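Local structure of endo-b-1,4-glucanase (Nasutitermes takasagoensis, 1KS8) at residues Tyr5-Val8 / Leu9-Leu13; Leu215-Ala218 / Ala219-Tyr223; Gly321-Ala324 / Ser325-Arg328; Cys372-Asn375 / Thr376-Ser379. The protein probably cleaves internal beta-1,4-glucosidic linkages of cellulose and related beta-glucans, as a family 9 glycoside hydrolase built on an (alpha/alpha)6 fold. One frame throughout, in Å; residues are numbered along the deposited sequence.

Contact 1 of 4, residues Tyr5-Val8 / Leu9-Leu13; sequences YKQV and LRDSL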
ATOM      1  N   TYR A   5     -18.272   6.218   6.478  1.00 10.82           N
ATOM      2  CA  TYR A   5     -16.859   6.225   6.099  1.00 10.20           C
ATOM      3  C   TYR A   5     -15.928   6.083   7.292  1.00 10.57           C
ATOM      4  O   TYR A   5     -14.858   5.488   7.179  1.00  9.93           O
ATOM      5  CB  TYR A   5     -16.513   7.504   5.330  1.00  9.39           C
ATOM      6  CG  TYR A   5     -17.318   7.687   4.068  1.00  9.90           C
ATOM      7  CD1 TYR A   5     -17.247   6.760   3.028  1.00  9.50           C
ATOM      8  CD2 TYR A   5     -18.171   8.777   3.922  1.00 11.50           C
ATOM      9  CE1 TYR A   5     -18.009   6.912   1.876  1.00  9.62           C
ATOM     10  CE2 TYR A   5     -18.937   8.939   2.778  1.00 11.25           C
ATOM     11  CZ  TYR A   5     -18.855   8.004   1.759  1.00 10.29           C
ATOM     12  OH  TYR A   5     -19.634   8.163   0.640  1.00 11.10           O
ATOM     13  N   LYS A   6     -16.322   6.638   8.433  1.00  9.74           N
ATOM     14  CA  LYS A   6     -15.494   6.528   9.627  1.00 10.06           C
ATOM     15  C   LYS A   6     -15.309   5.062   9.993  1.00  9.21           C
ATOM     16  O   LYS A   6     -14.204   4.631  10.321  1.00  9.91           O
ATOM     17  CB  LYS A   6     -16.134   7.270  10.800  1.00 10.89           C
ATOM     18  CG  LYS A   6     -16.145   8.780  10.659  1.00 13.27           C
ATOM     19  CD  LYS A   6     -16.789   9.434  11.875  1.00 15.26           C
ATOM     20  CE  LYS A   6     -16.738  10.951  11.782  1.00 20.57           C
ATOM     21  NZ  LYS A   6     -17.486  11.469  10.604  1.00 24.23           N
ATOM     22  N   GLN A   7     -16.387   4.287   9.931  1.00  9.92           N
ATOM     23  CA  GLN A   7     -16.288   2.876  10.270  1.00  8.85           C
ATOM     24  C   GLN A   7     -15.554   2.077   9.197  1.00  9.16           C
ATOM     25  O   GLN A   7     -14.867   1.111   9.517  1.00  8.84           O
ATOM     26  CB  GLN A   7     -17.672   2.271  10.526  1.00 11.24           C
ATOM     27  CG  GLN A   7     -17.612   0.831  11.037  1.00 10.67           C
ATOM     28  CD  GLN A   7     -16.755   0.684  12.287  1.00 10.91           C
ATOM     29  OE1 GLN A   7     -15.858  -0.163  12.346  1.00 12.70           O
ATOM     30  NE2 GLN A   7     -17.030   1.503  13.295  1.00  9.70           N
ATOM     31  N   VAL A   8     -15.689   2.457   7.928  1.00  8.81           N
ATOM     32  CA  VAL A   8     -14.971   1.715   6.898  1.00  7.63           C
ATOM     33  C   VAL A   8     -13.475   1.955   7.112  1.00  8.74           C
ATOM     34  O   VAL A   8     -12.664   1.047   6.925  1.00  7.73           O
ATOM     35  CB  VAL A   8     -15.389   2.138   5.471  1.00  8.36           C
ATOM     36  CG1 VAL A   8     -14.659   1.280   4.443  1.00 10.66           C
ATOM     37  CG2 VAL A   8     -16.892   1.967   5.301  1.00 10.02           C
ATOM     38  N   LEU A   9     -13.114   3.171   7.524  1.00  8.10           N
ATOM     39  CA  LEU A   9     -11.713   3.500   7.800  1.00  7.14           C
ATOM     40  C   LEU A   9     -11.207   2.595   8.924  1.00  8.34           C
ATOM     41  O   LEU A   9     -10.120   2.024   8.834  1.00  8.19           O
ATOM     42  CB  LEU A   9     -11.572   4.974   8.209  1.00  8.73           C
ATOM     43  CG  LEU A   9     -10.180   5.459   8.643  1.00  8.04           C
ATOM     44  CD1 LEU A   9      -9.145   5.134   7.578  1.00 11.07           C
ATOM     45  CD2 LEU A   9     -10.224   6.961   8.889  1.00 10.11           C
ATOM     46  N   ARG A  10     -11.998   2.465   9.985  1.00  7.67           N
ATOM     47  CA  ARG A  10     -11.618   1.603  11.098  1.00  7.81           C
ATOM     48  C   ARG A  10     -11.509   0.160  10.609  1.00  7.82           C
ATOM     49  O   ARG A  10     -10.624  -0.582  11.036  1.00  7.57           O
ATOM     50  CB  ARG A  10     -12.655   1.683  12.221  1.00  9.13           C
ATOM     51  CG  ARG A  10     -12.763   3.052  12.866  1.00 11.29           C
ATOM     52  CD  ARG A  10     -13.856   3.081  13.931  1.00 15.50           C
ATOM     53  NE  ARG A  10     -14.185   4.450  14.312  1.00 20.53           N
ATOM     54  CZ  ARG A  10     -15.390   4.996  14.180  1.00 17.48           C
ATOM     55  NH1 ARG A  10     -16.397   4.293  13.676  1.00 17.29           N
ATOM     56  NH2 ARG A  10     -15.586   6.255  14.547  1.00 21.63           N
ATOM     57  N   ASP A  11     -12.409  -0.236   9.713  1.00  8.08           N
ATOM     58  CA  ASP A  11     -12.385  -1.593   9.172  1.00  7.83           C
ATOM     59  C   ASP A  11     -11.100  -1.826   8.385  1.00  7.20           C
ATOM     60  O   ASP A  11     -10.483  -2.884   8.490  1.00  7.33           O
ATOM     61  CB  ASP A  11     -13.584  -1.838   8.251  1.00  7.64           C
ATOM     62  CG  ASP A  11     -14.893  -2.009   9.004  1.00  9.22           C
ATOM     63  OD1 ASP A  11     -15.934  -2.136   8.326  1.00 10.58           O
ATOM     64  OD2 ASP A  11     -14.891  -2.024  10.252  1.00  9.91           O
ATOM     65  N   SER A  12     -10.699  -0.838   7.590  1.00  7.42           N
ATOM     66  CA  SER A  12      -9.476  -0.968   6.805  1.00  7.57           C
ATOM     67  C   SER A  12      -8.280  -1.168   7.737  1.00  7.52           C
ATOM     68  O   SER A  12      -7.363  -1.933   7.436  1.00  7.06           O
ATOM     69  CB  SER A  12      -9.274   0.270   5.926  1.00  7.63           C
ATOM     70  OG  SER A  12      -8.189   0.087   5.025  1.00  6.95           O
ATOM     71  N   LEU A  13      -8.288  -0.481   8.874  1.00  6.98           N
ATOM     72  CA  LEU A  13      -7.205  -0.640   9.830  1.00  7.48           C
ATOM     73  C   LEU A  13      -7.223  -2.057  10.400  1.00  8.03           C
ATOM     74  O   LEU A  13      -6.174  -2.605  10.732  1.00  7.65           O
ATOM     75  CB  LEU A  13      -7.319   0.411  10.941  1.00  7.69           C
ATOM     76  CG  LEU A  13      -6.846   1.795  10.477  1.00  7.32           C
ATOM     77  CD1 LEU A  13      -7.340   2.867  11.431  1.00  9.28           C
ATOM     78  CD2 LEU A  13      -5.320   1.802  10.376  1.00  8.78           C
TER
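Four successive i to i+4 backbone bonds join 5-8 to 9-13 along the first turns of helix 5-18, from Leu9 N to Tyr5 O, Arg10 N to Lys6 O, Asp11 N to Gln7 O and Ser12 N to Val8 O. The Ser12 N to Val8 O bond, at 2.8 Å, is representative of regular alpha-helical pairing.

Side chains on the more accessible flank add packing to this frame. The Arg10 chain is extended from CG to NE and runs back along the preceding turn, its CG 3.3 Å from Lys6 O. That carbonyl oxygen lies over one guanidinium face, offset toward the rim, while Lys6 CB stands 3.9 Å from Arg10 NH2. The side chain of Gln7 crosses that of Arg10 at about a right angle, with the amide and guanidinium planes 46° apart. Arg10 NE finds its acceptor in Ala86 O, so the guanidinium also ties the helix to a loop.

The polar ends on the buried flank bind neighbouring helices: Tyr5 OH reaches Asp336 and Gln332, and Ser12 OG reaches Gln422 and Asn418. Val8 touches Leu425 and Leu339, so helix 5-18 packs against both helix 415-430 and helix 324-341.

Contact 2 of 4, residues Leu215-Ala218 / Ala219-Tyr223; sequences LVWA and AAWLY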
ATOM      1  N   LEU A 215      13.089   7.579  -7.742  1.00 12.00           N
ATOM      2  CA  LEU A 215      14.125   8.509  -7.308  1.00 12.14           C
ATOM      3  C   LEU A 215      13.528   9.902  -7.106  1.00 11.32           C
ATOM      4  O   LEU A 215      13.864  10.601  -6.151  1.00 11.53           O
ATOM      5  CB  LEU A 215      15.260   8.556  -8.336  1.00 12.65           C
ATOM      6  CG  LEU A 215      16.088   7.270  -8.445  1.00 12.63           C
ATOM      7  CD1 LEU A 215      17.096   7.395  -9.579  1.00 13.99           C
ATOM      8  CD2 LEU A 215      16.797   7.007  -7.123  1.00 14.24           C
ATOM      9  N   VAL A 216      12.633  10.295  -8.006  1.00 11.43           N
ATOM     10  CA  VAL A 216      11.985  11.601  -7.914  1.00 10.74           C
ATOM     11  C   VAL A 216      11.025  11.612  -6.724  1.00  9.60           C
ATOM     12  O   VAL A 216      10.967  12.577  -5.964  1.00  9.86           O
ATOM     13  CB  VAL A 216      11.188  11.918  -9.201  1.00 11.51           C
ATOM     14  CG1 VAL A 216      10.570  13.300  -9.100  1.00 11.62           C
ATOM     15  CG2 VAL A 216      12.101  11.830 -10.421  1.00 13.28           C
ATOM     16  N   TRP A 217      10.275  10.525  -6.578  1.00 10.33           N
ATOM     17  CA  TRP A 217       9.307  10.354  -5.496  1.00 10.09           C
ATOM     18  C   TRP A 217      10.017  10.454  -4.144  1.00  9.79           C
ATOM     19  O   TRP A 217       9.590  11.201  -3.260  1.00 10.28           O
ATOM     20  CB  TRP A 217       8.636   8.984  -5.675  1.00 10.06           C
ATOM     21  CG  TRP A 217       7.620   8.533  -4.648  1.00  9.99           C
ATOM     22  CD1 TRP A 217       7.691   7.396  -3.890  1.00  9.51           C
ATOM     23  CD2 TRP A 217       6.321   9.097  -4.395  1.00 10.60           C
ATOM     24  NE1 TRP A 217       6.522   7.210  -3.195  1.00  9.79           N
ATOM     25  CE2 TRP A 217       5.662   8.236  -3.485  1.00  9.86           C
ATOM     26  CE3 TRP A 217       5.649  10.239  -4.852  1.00 11.82           C
ATOM     27  CZ2 TRP A 217       4.362   8.481  -3.026  1.00 10.62           C
ATOM     28  CZ3 TRP A 217       4.352  10.483  -4.393  1.00 10.26           C
ATOM     29  CH2 TRP A 217       3.725   9.606  -3.490  1.00 10.36           C
ATOM     30  N   ALA A 218      11.110   9.712  -3.993  1.00 10.43           N
ATOM     31  CA  ALA A 218      11.882   9.719  -2.753  1.00 10.43           C
ATOM     32  C   ALA A 218      12.471  11.101  -2.465  1.00 10.33           C
ATOM     33  O   ALA A 218      12.420  11.584  -1.331  1.00 10.80           O
ATOM     34  CB  ALA A 218      13.000   8.681  -2.827  1.00 10.84           C
ATOM     35  N   ALA A 219      13.031  11.734  -3.491  1.00 11.28           N
ATOM     36  CA  ALA A 219      13.624  13.056  -3.323  1.00 11.21           C
ATOM     37  C   ALA A 219      12.569  14.065  -2.886  1.00 10.23           C
ATOM     38  O   ALA A 219      12.817  14.895  -2.012  1.00 10.98           O
ATOM     39  CB  ALA A 219      14.279  13.512  -4.624  1.00 11.42           C
ATOM     40  N   ALA A 220      11.389  13.991  -3.492  1.00 10.28           N
ATOM     41  CA  ALA A 220      10.310  14.907  -3.144  1.00 11.09           C
ATOM     42  C   ALA A 220       9.892  14.728  -1.688  1.00 10.52           C
ATOM     43  O   ALA A 220       9.710  15.705  -0.964  1.00 10.75           O
ATOM     44  CB  ALA A 220       9.118  14.689  -4.068  1.00 11.21           C
ATOM     45  N   TRP A 221       9.739  13.480  -1.254  1.00 10.83           N
ATOM     46  CA  TRP A 221       9.352  13.218   0.127  1.00 10.25           C
ATOM     47  C   TRP A 221      10.424  13.673   1.110  1.00  9.83           C
ATOM     48  O   TRP A 221      10.110  14.198   2.178  1.00 11.47           O
ATOM     49  CB  TRP A 221       9.036  11.733   0.328  1.00  9.97           C
ATOM     50  CG  TRP A 221       7.615  11.407  -0.020  1.00  9.17           C
ATOM     51  CD1 TRP A 221       7.165  10.742  -1.125  1.00  9.19           C
ATOM     52  CD2 TRP A 221       6.453  11.790   0.721  1.00  9.79           C
ATOM     53  NE1 TRP A 221       5.788  10.688  -1.119  1.00  9.26           N
ATOM     54  CE2 TRP A 221       5.327  11.326   0.004  1.00  9.19           C
ATOM     55  CE3 TRP A 221       6.252  12.486   1.922  1.00 10.13           C
ATOM     56  CZ2 TRP A 221       4.017  11.535   0.450  1.00 10.05           C
ATOM     57  CZ3 TRP A 221       4.951  12.692   2.365  1.00 10.03           C
ATOM     58  CH2 TRP A 221       3.850  12.218   1.629  1.00  9.71           C
ATOM     59  N   LEU A 222      11.689  13.481   0.749  1.00 11.49           N
ATOM     60  CA  LEU A 222      12.774  13.913   1.620  1.00 11.72           C
ATOM     61  C   LEU A 222      12.775  15.430   1.745  1.00 12.40           C
ATOM     62  O   LEU A 222      13.054  15.968   2.812  1.00 12.42           O
ATOM     63  CB  LEU A 222      14.118  13.413   1.091  1.00 11.85           C
ATOM     64  CG  LEU A 222      14.453  12.000   1.579  1.00 13.12           C
ATOM     65  CD1 LEU A 222      15.622  11.442   0.797  1.00 15.28           C
ATOM     66  CD2 LEU A 222      14.755  12.042   3.073  1.00 12.84           C
ATOM     67  N   TYR A 223      12.454  16.125   0.659  1.00 12.57           N
ATOM     68  CA  TYR A 223      12.402  17.580   0.717  1.00 13.92           C
ATOM     69  C   TYR A 223      11.293  17.991   1.681  1.00 13.66           C
ATOM     70  O   TYR A 223      11.478  18.865   2.527  1.00 15.13           O
ATOM     71  CB  TYR A 223      12.117  18.178  -0.661  1.00 14.71           C
ATOM     72  CG  TYR A 223      11.850  19.666  -0.611  1.00 16.72           C
ATOM     73  CD1 TYR A 223      12.813  20.551  -0.127  1.00 17.44           C
ATOM     74  CD2 TYR A 223      10.623  20.187  -1.023  1.00 18.47           C
ATOM     75  CE1 TYR A 223      12.561  21.920  -0.052  1.00 19.50           C
ATOM     76  CE2 TYR A 223      10.361  21.555  -0.953  1.00 19.75           C
ATOM     77  CZ  TYR A 223      11.334  22.414  -0.466  1.00 20.52           C
ATOM     78  OH  TYR A 223      11.078  23.765  -0.389  1.00 22.59           O
TER
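Trp217 and Trp221, one helical turn apart on helix 212-226, lie side by side and point the same way, yet their rings meet as a T-shaped (edge-to-face) pair. The planes stand at 87°, and the centroids of the Trp217 six-membered ring and the Trp221 five-membered ring are 4.3 Å apart. Trp221 presents its pyrrole edge: NE1 sits over one face of Trp217, offset toward the rim, 3.2 Å from Trp217 CZ2. Trp221 CD1 follows beside it, 3.8 Å from Trp217 CE2 and 3.3 Å from Trp217 O. With CG anti to the backbone N (chi1 178°), the Trp217 indole stands out from the helix, and the Trp221 ring leans back against its face.

Trp217 NE1 is hydrogen-bonded to Glu154, Lys256 makes a cation-pi contact with the ring, and Trp74 meets both indoles edge to face. A leucine in place of Trp217 would probably leave Trp221 NE1 without its aromatic face and Glu154 without its indole donor.

The flank of Ala218 and Ala219 is buried too, their small side chains letting Phe185 come close. Only Tyr223, partly exposed, marks a looser side, leading away from the preceding turn. In the (alpha/alpha)6 domain the paired indoles pack between helices 149-165 and 257-268, on a helix that carries Asp213 and Glu214, which bind calcium in another structure of this enzyme, although none is bound here.

Contact 3 of 4, residues Gly321-Ala324 / Ser325-Arg328; sequences GLSA and SSYR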
ATOM      1  N   GLY A 321      -6.791  22.865  -5.265  1.00 17.43           N
ATOM      2  CA  GLY A 321      -7.735  23.858  -5.740  1.00 16.80           C
ATOM      3  C   GLY A 321      -8.221  23.552  -7.144  1.00 15.51           C
ATOM      4  O   GLY A 321      -8.854  24.391  -7.784  1.00 16.75           O
ATOM      5  N   LEU A 322      -7.919  22.349  -7.628  1.00 15.66           N
ATOM      6  CA  LEU A 322      -8.338  21.933  -8.962  1.00 16.28           C
ATOM      7  C   LEU A 322      -9.731  21.314  -8.917  1.00 16.27           C
ATOM      8  O   LEU A 322      -9.928  20.277  -8.278  1.00 16.45           O
ATOM      9  CB  LEU A 322      -7.355  20.907  -9.536  1.00 17.84           C
ATOM     10  CG  LEU A 322      -5.942  21.384  -9.881  1.00 19.10           C
ATOM     11  CD1 LEU A 322      -5.066  20.186 -10.218  1.00 20.17           C
ATOM     12  CD2 LEU A 322      -5.998  22.355 -11.052  1.00 20.32           C
ATOM     13  N   SER A 323     -10.684  21.951  -9.595  1.00 16.23           N
ATOM     14  CA  SER A 323     -12.071  21.479  -9.659  1.00 16.35           C
ATOM     15  C   SER A 323     -12.425  20.680  -8.412  1.00 15.04           C
ATOM     16  O   SER A 323     -12.922  19.558  -8.506  1.00 14.90           O
ATOM     17  CB  SER A 323     -12.266  20.594 -10.894  1.00 17.17           C
ATOM     18  OG  SER A 323     -11.791  21.231 -12.066  1.00 22.89           O
ATOM     19  N   ALA A 324     -12.172  21.270  -7.250  1.00 15.30           N
ATOM     20  CA  ALA A 324     -12.406  20.610  -5.971  1.00 14.20           C
ATOM     21  C   ALA A 324     -13.730  19.871  -5.820  1.00 14.84           C
ATOM     22  O   ALA A 324     -13.744  18.688  -5.482  1.00 13.58           O
ATOM     23  CB  ALA A 324     -12.247  21.614  -4.840  1.00 14.05           C
ATOM     24  N   SER A 325     -14.841  20.556  -6.063  1.00 15.08           N
ATOM     25  CA  SER A 325     -16.153  19.933  -5.923  1.00 15.51           C
ATOM     26  C   SER A 325     -16.370  18.724  -6.827  1.00 15.33           C
ATOM     27  O   SER A 325     -16.782  17.660  -6.360  1.00 14.31           O
ATOM     28  CB  SER A 325     -17.256  20.964  -6.173  1.00 18.64           C
ATOM     29  OG  SER A 325     -17.245  21.960  -5.167  1.00 22.94           O
ATOM     30  N   SER A 326     -16.094  18.882  -8.117  1.00 13.66           N
ATOM     31  CA  SER A 326     -16.287  17.792  -9.065  1.00 14.46           C
ATOM     32  C   SER A 326     -15.320  16.634  -8.842  1.00 13.12           C
ATOM     33  O   SER A 326     -15.702  15.470  -8.953  1.00 13.19           O
ATOM     34  CB  SER A 326     -16.167  18.309 -10.505  1.00 16.86           C
ATOM     35  OG  SER A 326     -14.896  18.879 -10.752  1.00 22.20           O
ATOM     36  N   TYR A 327     -14.068  16.950  -8.523  1.00 12.54           N
ATOM     37  CA  TYR A 327     -13.064  15.917  -8.286  1.00 11.67           C
ATOM     38  C   TYR A 327     -13.401  15.106  -7.036  1.00 11.79           C
ATOM     39  O   TYR A 327     -13.298  13.878  -7.034  1.00 10.85           O
ATOM     40  CB  TYR A 327     -11.678  16.552  -8.139  1.00 11.89           C
ATOM     41  CG  TYR A 327     -11.018  16.941  -9.447  1.00 12.72           C
ATOM     42  CD1 TYR A 327     -11.733  16.955 -10.649  1.00 12.93           C
ATOM     43  CD2 TYR A 327      -9.673  17.304  -9.479  1.00 12.97           C
ATOM     44  CE1 TYR A 327     -11.119  17.320 -11.849  1.00 13.51           C
ATOM     45  CE2 TYR A 327      -9.052  17.670 -10.669  1.00 13.80           C
ATOM     46  CZ  TYR A 327      -9.777  17.677 -11.847  1.00 13.59           C
ATOM     47  OH  TYR A 327      -9.151  18.040 -13.018  1.00 14.46           O
ATOM     48  N   ARG A 328     -13.804  15.796  -5.975  1.00 11.07           N
ATOM     49  CA  ARG A 328     -14.166  15.127  -4.731  1.00 11.00           C
ATOM     50  C   ARG A 328     -15.406  14.265  -4.930  1.00 11.22           C
ATOM     51  O   ARG A 328     -15.487  13.147  -4.417  1.00 10.46           O
ATOM     52  CB  ARG A 328     -14.414  16.164  -3.634  1.00 11.30           C
ATOM     53  CG  ARG A 328     -13.135  16.792  -3.115  1.00 10.88           C
ATOM     54  CD  ARG A 328     -13.396  18.033  -2.279  1.00 10.95           C
ATOM     55  NE  ARG A 328     -12.156  18.529  -1.691  1.00 11.87           N
ATOM     56  CZ  ARG A 328     -11.997  19.740  -1.164  1.00 13.30           C
ATOM     57  NH1 ARG A 328     -13.004  20.603  -1.146  1.00 14.81           N
ATOM     58  NH2 ARG A 328     -10.823  20.082  -0.645  1.00 14.50           N
TER
HETATM   59  O   HOH W   1      -9.137  21.101 -12.576  1.00 41.03           O
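The start of helix 324-341, entered through a tight turn that follows helix 303-319, is the element to which this contact belongs. Ser323 occupies the N-cap position but makes no capping bond with its side chain; across the contact, it is its carbonyl that serves the first turn. Tyr327 N donates to Ser323 O at 2.8 Å, nearly along the C=O axis and with an N-H...O angle of 165°. Arg328 N repeats the pattern with Ala324 O at 2.9 Å.

The Tyr327 ring lies back over the turn. Its CG is anti to the carbonyl carbon (chi1 -79°), which brings one ring face under Ser323 CB in a CH-pi contact, the carbon 3.8 Å from the centroid and 20° off the normal. Leu322 CB touches the ring at CE2, also at 3.8 Å. A water joins the two polar ends, 2.7 Å from Ser323 OG and 3.1 Å from Tyr327 OH. With alanine in place of Tyr327, Ser323 CB and Leu322 CB would probably lose the ring they rest on, and the water the hydroxyl.

On another flank, Ala324 CB rests over one face of the Arg328 guanidinium, 3.9 Å from NH1, and Arg328 NH2 forms a salt bridge with Glu319. Tyr327 also packs on Val281 and Ile285 of helix 271-286. At the end of the preceding helix, Gly321 takes a positive phi in a Schellman motif, and the whole is a short connection from a Schellman-terminated helix into the N-terminus of the next, in the (alpha/alpha)6 fold.

Contact 4 of 4, residues Cys372-Asn375 / Thr376-Ser379; sequences CDWN and TFNS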
ATOM      1  N   CYS A 372      -5.534 -26.825   9.380  1.00  8.88           N
ATOM      2  CA  CYS A 372      -5.812 -25.884   8.306  1.00  8.03           C
ATOM      3  C   CYS A 372      -4.818 -26.274   7.229  1.00  8.80           C
ATOM      4  O   CYS A 372      -3.604 -26.225   7.445  1.00  9.38           O
ATOM      5  CB  CYS A 372      -5.574 -24.427   8.691  1.00  8.22           C
ATOM      6  SG  CYS A 372      -6.315 -23.355   7.416  1.00  8.50           S
ATOM      7  N   ASP A 373      -5.332 -26.693   6.081  1.00  8.54           N
ATOM      8  CA  ASP A 373      -4.475 -27.105   4.980  1.00  7.81           C
ATOM      9  C   ASP A 373      -5.175 -26.822   3.661  1.00  8.33           C
ATOM     10  O   ASP A 373      -6.111 -26.026   3.620  1.00  8.33           O
ATOM     11  CB  ASP A 373      -4.115 -28.595   5.114  1.00  9.81           C
ATOM     12  CG  ASP A 373      -5.332 -29.508   5.125  1.00 11.85           C
ATOM     13  OD1 ASP A 373      -5.148 -30.716   5.389  1.00 14.19           O
ATOM     14  OD2 ASP A 373      -6.460 -29.040   4.871  1.00 10.96           O
ATOM     15  N   TRP A 374      -4.733 -27.458   2.582  1.00  7.82           N
ATOM     16  CA  TRP A 374      -5.367 -27.205   1.296  1.00  8.16           C
ATOM     17  C   TRP A 374      -6.819 -27.658   1.233  1.00  7.83           C
ATOM     18  O   TRP A 374      -7.565 -27.222   0.358  1.00  8.21           O
ATOM     19  CB  TRP A 374      -4.549 -27.824   0.162  1.00  8.71           C
ATOM     20  CG  TRP A 374      -3.325 -27.013  -0.144  1.00  8.16           C
ATOM     21  CD1 TRP A 374      -2.052 -27.239   0.296  1.00  8.05           C
ATOM     22  CD2 TRP A 374      -3.277 -25.798  -0.903  1.00  7.84           C
ATOM     23  NE1 TRP A 374      -1.216 -26.237  -0.139  1.00  8.51           N
ATOM     24  CE2 TRP A 374      -1.942 -25.340  -0.877  1.00  7.24           C
ATOM     25  CE3 TRP A 374      -4.236 -25.048  -1.597  1.00  8.45           C
ATOM     26  CZ2 TRP A 374      -1.539 -24.164  -1.521  1.00  8.55           C
ATOM     27  CZ3 TRP A 374      -3.835 -23.877  -2.238  1.00  9.52           C
ATOM     28  CH2 TRP A 374      -2.496 -23.449  -2.194  1.00  8.99           C
ATOM     29  N   ASN A 375      -7.231 -28.531   2.148  1.00  9.18           N
ATOM     30  CA  ASN A 375      -8.624 -28.952   2.160  1.00  9.43           C
ATOM     31  C   ASN A 375      -9.461 -27.759   2.627  1.00  9.48           C
ATOM     32  O   ASN A 375     -10.621 -27.616   2.254  1.00 11.05           O
ATOM     33  CB  ASN A 375      -8.827 -30.148   3.092  1.00 10.00           C
ATOM     34  CG  ASN A 375      -8.182 -31.412   2.559  1.00 12.00           C
ATOM     35  OD1 ASN A 375      -7.184 -31.893   3.096  1.00 15.13           O
ATOM     36  ND2 ASN A 375      -8.747 -31.951   1.488  1.00 10.08           N
ATOM     37  N   THR A 376      -8.856 -26.896   3.441  1.00  9.24           N
ATOM     38  CA  THR A 376      -9.536 -25.701   3.934  1.00  9.73           C
ATOM     39  C   THR A 376      -9.731 -24.754   2.749  1.00  9.87           C
ATOM     40  O   THR A 376     -10.795 -24.164   2.576  1.00 10.83           O
ATOM     41  CB  THR A 376      -8.703 -24.998   5.029  1.00 10.42           C
ATOM     42  OG1 THR A 376      -8.364 -25.946   6.048  1.00 10.70           O
ATOM     43  CG2 THR A 376      -9.500 -23.857   5.662  1.00  9.95           C
ATOM     44  N   PHE A 377      -8.689 -24.613   1.934  1.00  9.97           N
ATOM     45  CA  PHE A 377      -8.751 -23.775   0.742  1.00 10.28           C
ATOM     46  C   PHE A 377      -9.872 -24.285  -0.166  1.00 10.55           C
ATOM     47  O   PHE A 377     -10.618 -23.505  -0.762  1.00 10.79           O
ATOM     48  CB  PHE A 377      -7.424 -23.856  -0.018  1.00 10.99           C
ATOM     49  CG  PHE A 377      -7.485 -23.304  -1.415  1.00 10.54           C
ATOM     50  CD1 PHE A 377      -7.462 -21.931  -1.640  1.00 10.30           C
ATOM     51  CD2 PHE A 377      -7.572 -24.160  -2.512  1.00 10.91           C
ATOM     52  CE1 PHE A 377      -7.521 -21.416  -2.935  1.00 11.35           C
ATOM     53  CE2 PHE A 377      -7.632 -23.658  -3.809  1.00 10.98           C
ATOM     54  CZ  PHE A 377      -7.607 -22.282  -4.022  1.00  9.68           C
ATOM     55  N   ASN A 378      -9.977 -25.607  -0.244  1.00 10.71           N
ATOM     56  CA  ASN A 378     -10.948 -26.290  -1.093  1.00 12.08           C
ATOM     57  C   ASN A 378     -12.376 -26.308  -0.535  1.00 12.65           C
ATOM     58  O   ASN A 378     -13.295 -26.782  -1.200  1.00 13.98           O
ATOM     59  CB  ASN A 378     -10.446 -27.722  -1.333  1.00 11.73           C
ATOM     60  CG  ASN A 378     -11.073 -28.378  -2.549  1.00 11.46           C
ATOM     61  OD1 ASN A 378     -11.208 -27.761  -3.605  1.00 12.95           O
ATOM     62  ND2 ASN A 378     -11.435 -29.648  -2.410  1.00 12.52           N
ATOM     63  N   SER A 379     -12.564 -25.784   0.674  1.00 13.48           N
ATOM     64  CA  SER A 379     -13.885 -25.763   1.299  1.00 14.77           C
ATOM     65  C   SER A 379     -14.895 -24.870   0.586  1.00 15.56           C
ATOM     66  O   SER A 379     -14.576 -23.754   0.184  1.00 16.04           O
ATOM     67  CB  SER A 379     -13.775 -25.309   2.758  1.00 15.25           C
ATOM     68  OG  SER A 379     -15.063 -25.191   3.343  1.00 16.66           O
TER
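Asp373 O takes two backbone donors from the following turn: Thr376 N at 2.9 Å, which approaches from above the carbonyl plane, and, weakly, Phe377 N at 3.4 Å. The side chains of Asp373 and Thr376 complete a capping box. Asp373 N donates to Thr376 OG1 at 3.1 Å, while Asp373 OD2 accepts from Asn375 N at 2.9 Å, met from above the carboxylate plane. Thr376 OG1 is anti to the carbonyl carbon (chi1 -53°), which turns the hydroxyl back toward the N-terminal end of this short helix. Its methyl CG2 touches Cys372 SG at 3.7 Å, and that sulfur is bound in a disulfide to Cys365.

On another side, Trp374 and Phe377 form an edge-to-face pair, with planes at 75°. The benzo edge of Trp374, at CE3 and CZ3, is directed at one face of Phe377; CE3 lies 3.6 Å from Phe377 CD2. Trp127 meets both rings, and Trp374 NE1 is hydrogen-bonded to Ala125 O.

Helix 374-377 is thus a single capped turn among loops at the surface, tied to Arg405 through Phe377 O and Ser379 O. The Phe377 side chain lies about 9 Å from that of Glu412, a predicted active-site residue in the region between helices 408-411 and 415-430.

Contacts 1 and 2 are buried and contacts 3 and 4 lie at the surface, and their chemistry differs accordingly. Contact 2 packs ring on ring, whereas contact 1 rests on backbone bonds and an extended Arg10 chain; both send polar groups to neighbouring helices. The two surface contacts are both helix starts, but only contact 4 has a side-chain capping box; contact 3 relies on a carbonyl, a ring face and a water. Edge-to-face aromatic pairs recur in contacts 2 and 4, whose centres lie 44 Å apart on opposite sides of the chain's centre. Contacts 1 and 3 share an element: helix 324-341 begins in contact 3 and packs against contact 1.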